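AP endonuclease, family protein 2 (Mycobacterium smegmatis, PDB 5TNV) binds magnesium in a xylose isomerase-like TIM barrel and may act as an endonuclease. Local coordinates at residues L78-R90 and D122-G134. Sequence-based numbering, arbitrary orientation.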
loop_
_atom_site.group_PDB
_atom_site.type_symbol
_atom_site.label_atom_id
_atom_site.label_comp_id
_atom_site.label_asym_id
_atom_site.label_seq_id
_atom_site.Cartn_x
_atom_site.Cartn_y
_atom_site.Cartn_z
ATOM N N LEU A 78 20.625 0.755 -27.035
ATOM C CA LEU A 78 21.847 1.524 -27.272
ATOM C C LEU A 78 22.906 0.714 -28.022
ATOM O O LEU A 78 23.633 1.289 -28.831
ATOM C CB LEU A 78 22.422 2.076 -25.964
ATOM C CG LEU A 78 21.513 3.038 -25.209
ATOM C CD1 LEU A 78 22.177 3.478 -23.915
ATOM C CD2 LEU A 78 21.121 4.263 -26.011
ATOM N N ALA A 79 23.000 -0.588 -27.775
ATOM C CA ALA A 79 23.992 -1.390 -28.460
ATOM C C ALA A 79 23.738 -1.462 -29.968
ATOM O O ALA A 79 24.638 -1.762 -30.723
ATOM C CB ALA A 79 24.042 -2.780 -27.828
ATOM N N ALA A 80 22.505 -1.251 -30.391
ATOM C CA ALA A 80 22.087 -1.375 -31.784
ATOM C C ALA A 80 22.099 -0.060 -32.539
ATOM O O ALA A 80 22.052 -0.074 -33.752
ATOM C CB ALA A 80 20.687 -1.984 -31.876
ATOM N N LEU A 81 22.107 1.073 -31.862
ATOM C CA LEU A 81 22.072 2.363 -32.556
ATOM C C LEU A 81 23.358 2.667 -33.254
ATOM O O LEU A 81 24.458 2.316 -32.812
ATOM C CB LEU A 81 21.777 3.497 -31.553
ATOM C CG LEU A 81 20.389 3.539 -30.920
ATOM C CD1 LEU A 81 20.317 4.761 -30.005
ATOM C CD2 LEU A 81 19.269 3.557 -31.939
ATOM N N SER A 82 23.230 3.409 -34.371
ATOM C CA SER A 82 24.391 3.975 -34.983
ATOM C C SER A 82 25.021 4.983 -34.038
ATOM O O SER A 82 24.391 5.513 -33.119
ATOM C CB SER A 82 24.019 4.711 -36.253
ATOM O OG SER A 82 23.223 5.861 -35.966
ATOM N N ASP A 83 26.303 5.292 -34.310
ATOM C CA ASP A 83 26.978 6.279 -33.457
ATOM C C ASP A 83 26.289 7.646 -33.513
ATOM O O ASP A 83 26.218 8.335 -32.493
ATOM C CB ASP A 83 28.437 6.396 -33.878
ATOM C CG ASP A 83 29.230 5.141 -33.706
ATOM O OD1 ASP A 83 28.880 4.220 -32.960
ATOM O OD2 ASP A 83 30.331 5.085 -34.325
ATOM N N SER A 84 25.784 8.017 -34.703
ATOM C CA SER A 84 25.102 9.310 -34.812
ATOM C C SER A 84 23.791 9.278 -34.058
ATOM O O SER A 84 23.438 10.279 -33.410
ATOM C CB SER A 84 24.928 9.702 -36.271
ATOM O OG SER A 84 24.084 8.765 -36.915
ATOM N N ARG A 85 23.041 8.182 -34.030
ATOM C CA ARG A 85 21.828 8.079 -33.227
ATOM C C ARG A 85 22.143 8.045 -31.743
ATOM O O ARG A 85 21.359 8.580 -30.955
ATOM C CB ARG A 85 20.981 6.899 -33.707
ATOM C CG ARG A 85 20.336 7.157 -35.048
ATOM C CD ARG A 85 19.080 7.978 -34.915
ATOM N NE ARG A 85 17.965 7.160 -34.516
ATOM C CZ ARG A 85 16.768 7.587 -34.134
ATOM N NH1 ARG A 85 16.525 8.858 -33.962
ATOM N NH2 ARG A 85 15.803 6.703 -33.902
ATOM N N ILE A 86 23.283 7.469 -31.331
ATOM C CA ILE A 86 23.753 7.566 -29.940
ATOM C C ILE A 86 23.889 9.025 -29.562
ATOM O O ILE A 86 23.497 9.426 -28.460
ATOM C CB ILE A 86 25.044 6.773 -29.700
ATOM C CG1 ILE A 86 24.761 5.272 -29.711
ATOM C CG2 ILE A 86 25.779 7.229 -28.442
ATOM C CD1 ILE A 86 24.010 4.718 -28.530
ATOM N N GLU A 87 24.489 9.862 -30.424
ATOM C CA GLU A 87 24.634 11.259 -30.078
ATOM C C GLU A 87 23.292 11.994 -30.052
ATOM O O GLU A 87 23.128 12.861 -29.186
ATOM C CB GLU A 87 25.686 11.947 -30.986
ATOM C CG GLU A 87 27.105 11.451 -30.831
ATOM C CD GLU A 87 27.615 11.462 -29.384
ATOM O OE1 GLU A 87 27.270 12.446 -28.681
ATOM O OE2 GLU A 87 28.312 10.490 -28.986
ATOM N N GLU A 88 22.325 11.635 -30.892
ATOM C CA GLU A 88 20.992 12.175 -30.801
ATOM C C GLU A 88 20.396 11.874 -29.414
ATOM O O GLU A 88 19.778 12.724 -28.757
ATOM C CB GLU A 88 20.082 11.641 -31.876
ATOM C CG GLU A 88 20.238 12.018 -33.273
ATOM C CD GLU A 88 19.218 11.578 -34.280
ATOM O OE1 GLU A 88 18.222 11.135 -33.852
ATOM O OE2 GLU A 88 19.505 11.717 -35.516
ATOM N N PHE A 89 20.559 10.612 -28.995
ATOM C CA PHE A 89 20.085 10.172 -27.693
ATOM C C PHE A 89 20.766 10.923 -26.559
ATOM O O PHE A 89 20.113 11.372 -25.623
ATOM C CB PHE A 89 20.341 8.655 -27.602
ATOM C CG PHE A 89 19.927 8.080 -26.262
ATOM C CD1 PHE A 89 18.637 7.633 -26.033
ATOM C CD2 PHE A 89 20.820 7.969 -25.234
ATOM C CE1 PHE A 89 18.286 7.102 -24.782
ATOM C CE2 PHE A 89 20.506 7.501 -23.977
ATOM C CZ PHE A 89 19.193 7.078 -23.749
ATOM N N ARG A 90 22.096 11.050 -26.638
ATOM C CA ARG A 90 22.858 11.723 -25.607
ATOM C C ARG A 90 22.349 13.146 -25.399
ATOM O O ARG A 90 22.244 13.664 -24.268
ATOM C CB ARG A 90 24.349 11.730 -25.916
ATOM C CG ARG A 90 25.258 11.961 -24.725
ATOM C CD ARG A 90 26.700 11.999 -25.158
ATOM N NE ARG A 90 27.225 10.865 -25.958
ATOM C CZ ARG A 90 27.610 9.712 -25.404
ATOM N NH1 ARG A 90 27.479 9.442 -24.126
ATOM N NH2 ARG A 90 28.091 8.745 -26.132
ATOM N N ASP A 122 26.656 -7.811 -27.534
ATOM C CA ASP A 122 25.952 -6.619 -27.087
ATOM C C ASP A 122 26.410 -6.190 -25.714
ATOM O O ASP A 122 26.536 -4.983 -25.444
ATOM C CB ASP A 122 24.427 -6.861 -27.165
ATOM C CG ASP A 122 23.889 -6.914 -28.566
ATOM O OD1 ASP A 122 24.549 -6.452 -29.505
ATOM O OD2 ASP A 122 22.749 -7.420 -28.705
ATOM N N ALA A 123 26.664 -7.125 -24.805
ATOM C CA ALA A 123 27.180 -6.791 -23.478
ATOM C C ALA A 123 28.525 -6.058 -23.601
ATOM O O ALA A 123 28.756 -5.052 -22.934
ATOM C CB ALA A 123 27.262 -8.009 -22.624
ATOM N N HIS A 124 29.418 -6.584 -24.461
ATOM C CA HIS A 124 30.688 -5.874 -24.692
ATOM C C HIS A 124 30.477 -4.466 -25.219
ATOM O O HIS A 124 31.152 -3.519 -24.799
ATOM C CB HIS A 124 31.557 -6.697 -25.648
ATOM C CG HIS A 124 32.294 -7.817 -25.040
ATOM N ND1 HIS A 124 33.288 -7.619 -24.115
ATOM C CD2 HIS A 124 32.213 -9.170 -25.298
ATOM C CE1 HIS A 124 33.802 -8.815 -23.812
ATOM N NE2 HIS A 124 33.169 -9.743 -24.511
ATOM N N ARG A 125 29.524 -4.315 -26.164
ATOM C CA ARG A 125 29.230 -2.972 -26.693
ATOM C C ARG A 125 28.764 -2.039 -25.572
ATOM O O ARG A 125 29.162 -0.858 -25.523
ATOM C CB ARG A 125 28.230 -3.051 -27.809
ATOM C CG ARG A 125 28.719 -3.592 -29.105
ATOM C CD ARG A 125 27.755 -3.498 -30.275
ATOM N NE ARG A 125 27.504 -2.109 -30.572
ATOM C CZ ARG A 125 28.301 -1.276 -31.239
ATOM N NH1 ARG A 125 29.455 -1.776 -31.695
ATOM N NH2 ARG A 125 27.929 -0.002 -31.425
ATOM N N LEU A 126 27.898 -2.548 -24.698
ATOM C CA LEU A 126 27.408 -1.735 -23.571
ATOM C C LEU A 126 28.529 -1.374 -22.601
ATOM O O LEU A 126 28.542 -0.261 -22.058
ATOM C CB LEU A 126 26.255 -2.422 -22.881
ATOM C CG LEU A 126 24.995 -2.607 -23.720
ATOM C CD1 LEU A 126 23.968 -3.440 -22.967
ATOM C CD2 LEU A 126 24.369 -1.272 -24.094
ATOM N N ILE A 127 29.502 -2.263 -22.387
ATOM C CA ILE A 127 30.668 -1.950 -21.573
ATOM C C ILE A 127 31.481 -0.830 -22.195
ATOM O O ILE A 127 32.010 0.001 -21.449
ATOM C CB ILE A 127 31.468 -3.223 -21.276
ATOM C CG1 ILE A 127 30.689 -4.176 -20.363
ATOM C CG2 ILE A 127 32.849 -2.890 -20.713
ATOM C CD1 ILE A 127 31.277 -5.561 -20.215
ATOM N N ASP A 128 31.606 -0.772 -23.515
ATOM C CA ASP A 128 32.242 0.373 -24.142
ATOM C C ASP A 128 31.437 1.646 -24.102
ATOM O O ASP A 128 32.005 2.712 -23.928
ATOM C CB ASP A 128 32.620 0.035 -25.626
ATOM C CG ASP A 128 33.877 -0.803 -25.664
ATOM O OD1 ASP A 128 34.772 -0.726 -24.782
ATOM O OD2 ASP A 128 33.987 -1.577 -26.628
ATOM N N LEU A 129 30.104 1.559 -24.184
ATOM C CA LEU A 129 29.267 2.740 -24.115
ATOM C C LEU A 129 29.168 3.330 -22.724
ATOM O O LEU A 129 29.065 4.574 -22.552
ATOM C CB LEU A 129 27.835 2.430 -24.639
ATOM C CG LEU A 129 27.770 2.299 -26.170
ATOM C CD1 LEU A 129 26.529 1.544 -26.606
ATOM C CD2 LEU A 129 27.811 3.678 -26.801
ATOM N N ALA A 130 29.160 2.477 -21.709
ATOM C CA ALA A 130 28.871 2.929 -20.337
ATOM C C ALA A 130 29.728 4.065 -19.884
ATOM O O ALA A 130 29.223 5.059 -19.353
ATOM C CB ALA A 130 28.918 1.721 -19.422
ATOM N N PRO A 131 31.072 4.048 -19.994
ATOM C CA PRO A 131 31.842 5.153 -19.465
ATOM C C PRO A 131 31.522 6.494 -20.137
ATOM O O PRO A 131 31.677 7.527 -19.494
ATOM C CB PRO A 131 33.320 4.783 -19.772
ATOM C CG PRO A 131 33.315 3.322 -20.004
ATOM C CD PRO A 131 31.949 3.000 -20.552
ATOM N N SER A 132 31.103 6.463 -21.396
ATOM C CA SER A 132 30.795 7.720 -22.062
ATOM C C SER A 132 29.626 8.457 -21.406
ATOM O O SER A 132 29.555 9.665 -21.559
ATOM C CB SER A 132 30.512 7.521 -23.551
ATOM O OG SER A 132 29.195 7.011 -23.792
ATOM N N PHE A 133 28.757 7.746 -20.723
ATOM C CA PHE A 133 27.621 8.312 -20.004
ATOM C C PHE A 133 27.922 8.572 -18.544
ATOM O O PHE A 133 27.096 9.138 -17.839
ATOM C CB PHE A 133 26.420 7.362 -20.119
ATOM C CG PHE A 133 25.808 7.291 -21.507
ATOM C CD1 PHE A 133 24.920 8.275 -21.912
ATOM C CD2 PHE A 133 26.110 6.286 -22.399
ATOM C CE1 PHE A 133 24.353 8.209 -23.152
ATOM C CE2 PHE A 133 25.547 6.237 -23.662
ATOM C CZ PHE A 133 24.671 7.222 -24.038
ATOM N N GLY A 134 29.072 8.123 -18.058
ATOM C CA GLY A 134 29.414 8.155 -16.646
ATOM C C GLY A 134 28.840 6.970 -15.852
ATOM O O GLY A 134 28.840 6.983 -14.610
HETATM O O HOH W 1 25.780 1.558 -30.538
HETATM O O HOH W 2 29.643 1.765 -33.063
#
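Arg90 lays its guanidinium over one face of the Phe133 ring, with NH1 3.4 Å above the plane near the ring centre. The two planes are 33° apart, and CZ stands 4.3 Å from the ring centroid, a cation-pi pair. At the guanidinium's edge, NH1 and NH2 both donate end-on to Ser132 OG, at 3.0 Å and 3.1 Å, while the NE side carries a salt bridge to Glu87. The Ser132 hydroxyl donates in turn to Leu129 O, within the carbonyl plane. The Arg90 chain leaves with CG anti to the backbone N and bends at chi3 (-53°), which turns the group back over the ring. Phe133 CE1 meets the Phe89 ring at its edge, the two side chains crossing at about a right angle, and Leu78 CD2 lies over one face of Phe89. Both rings also rest on Ile100 of strand 99-104.

At the other end the Arg125 guanidinium is held along its edge. NE donates to a lone pair of Ala79 O at 2.9 Å, bent to 139° and tilted from the guanidinium plane; NH2 feeds two waters, one linking it to Leu78 O and Leu81 O, the other to Asp83 OD1. Between these polar ends Leu126 CD2 packs on Ala79 CB, and Leu129 reaches Leu78 and Ile86.

Helices 83-95 and 116-133, neighbours on the outside of the barrel, are thus joined. Two arginines bracket an apolar seam: one probably has its charge balanced by Glu87 and is further favoured by the pi face, whereas the other bonds one backbone carbonyl before helix 83-95 directly and is linked to two more, and to Asp83, through water.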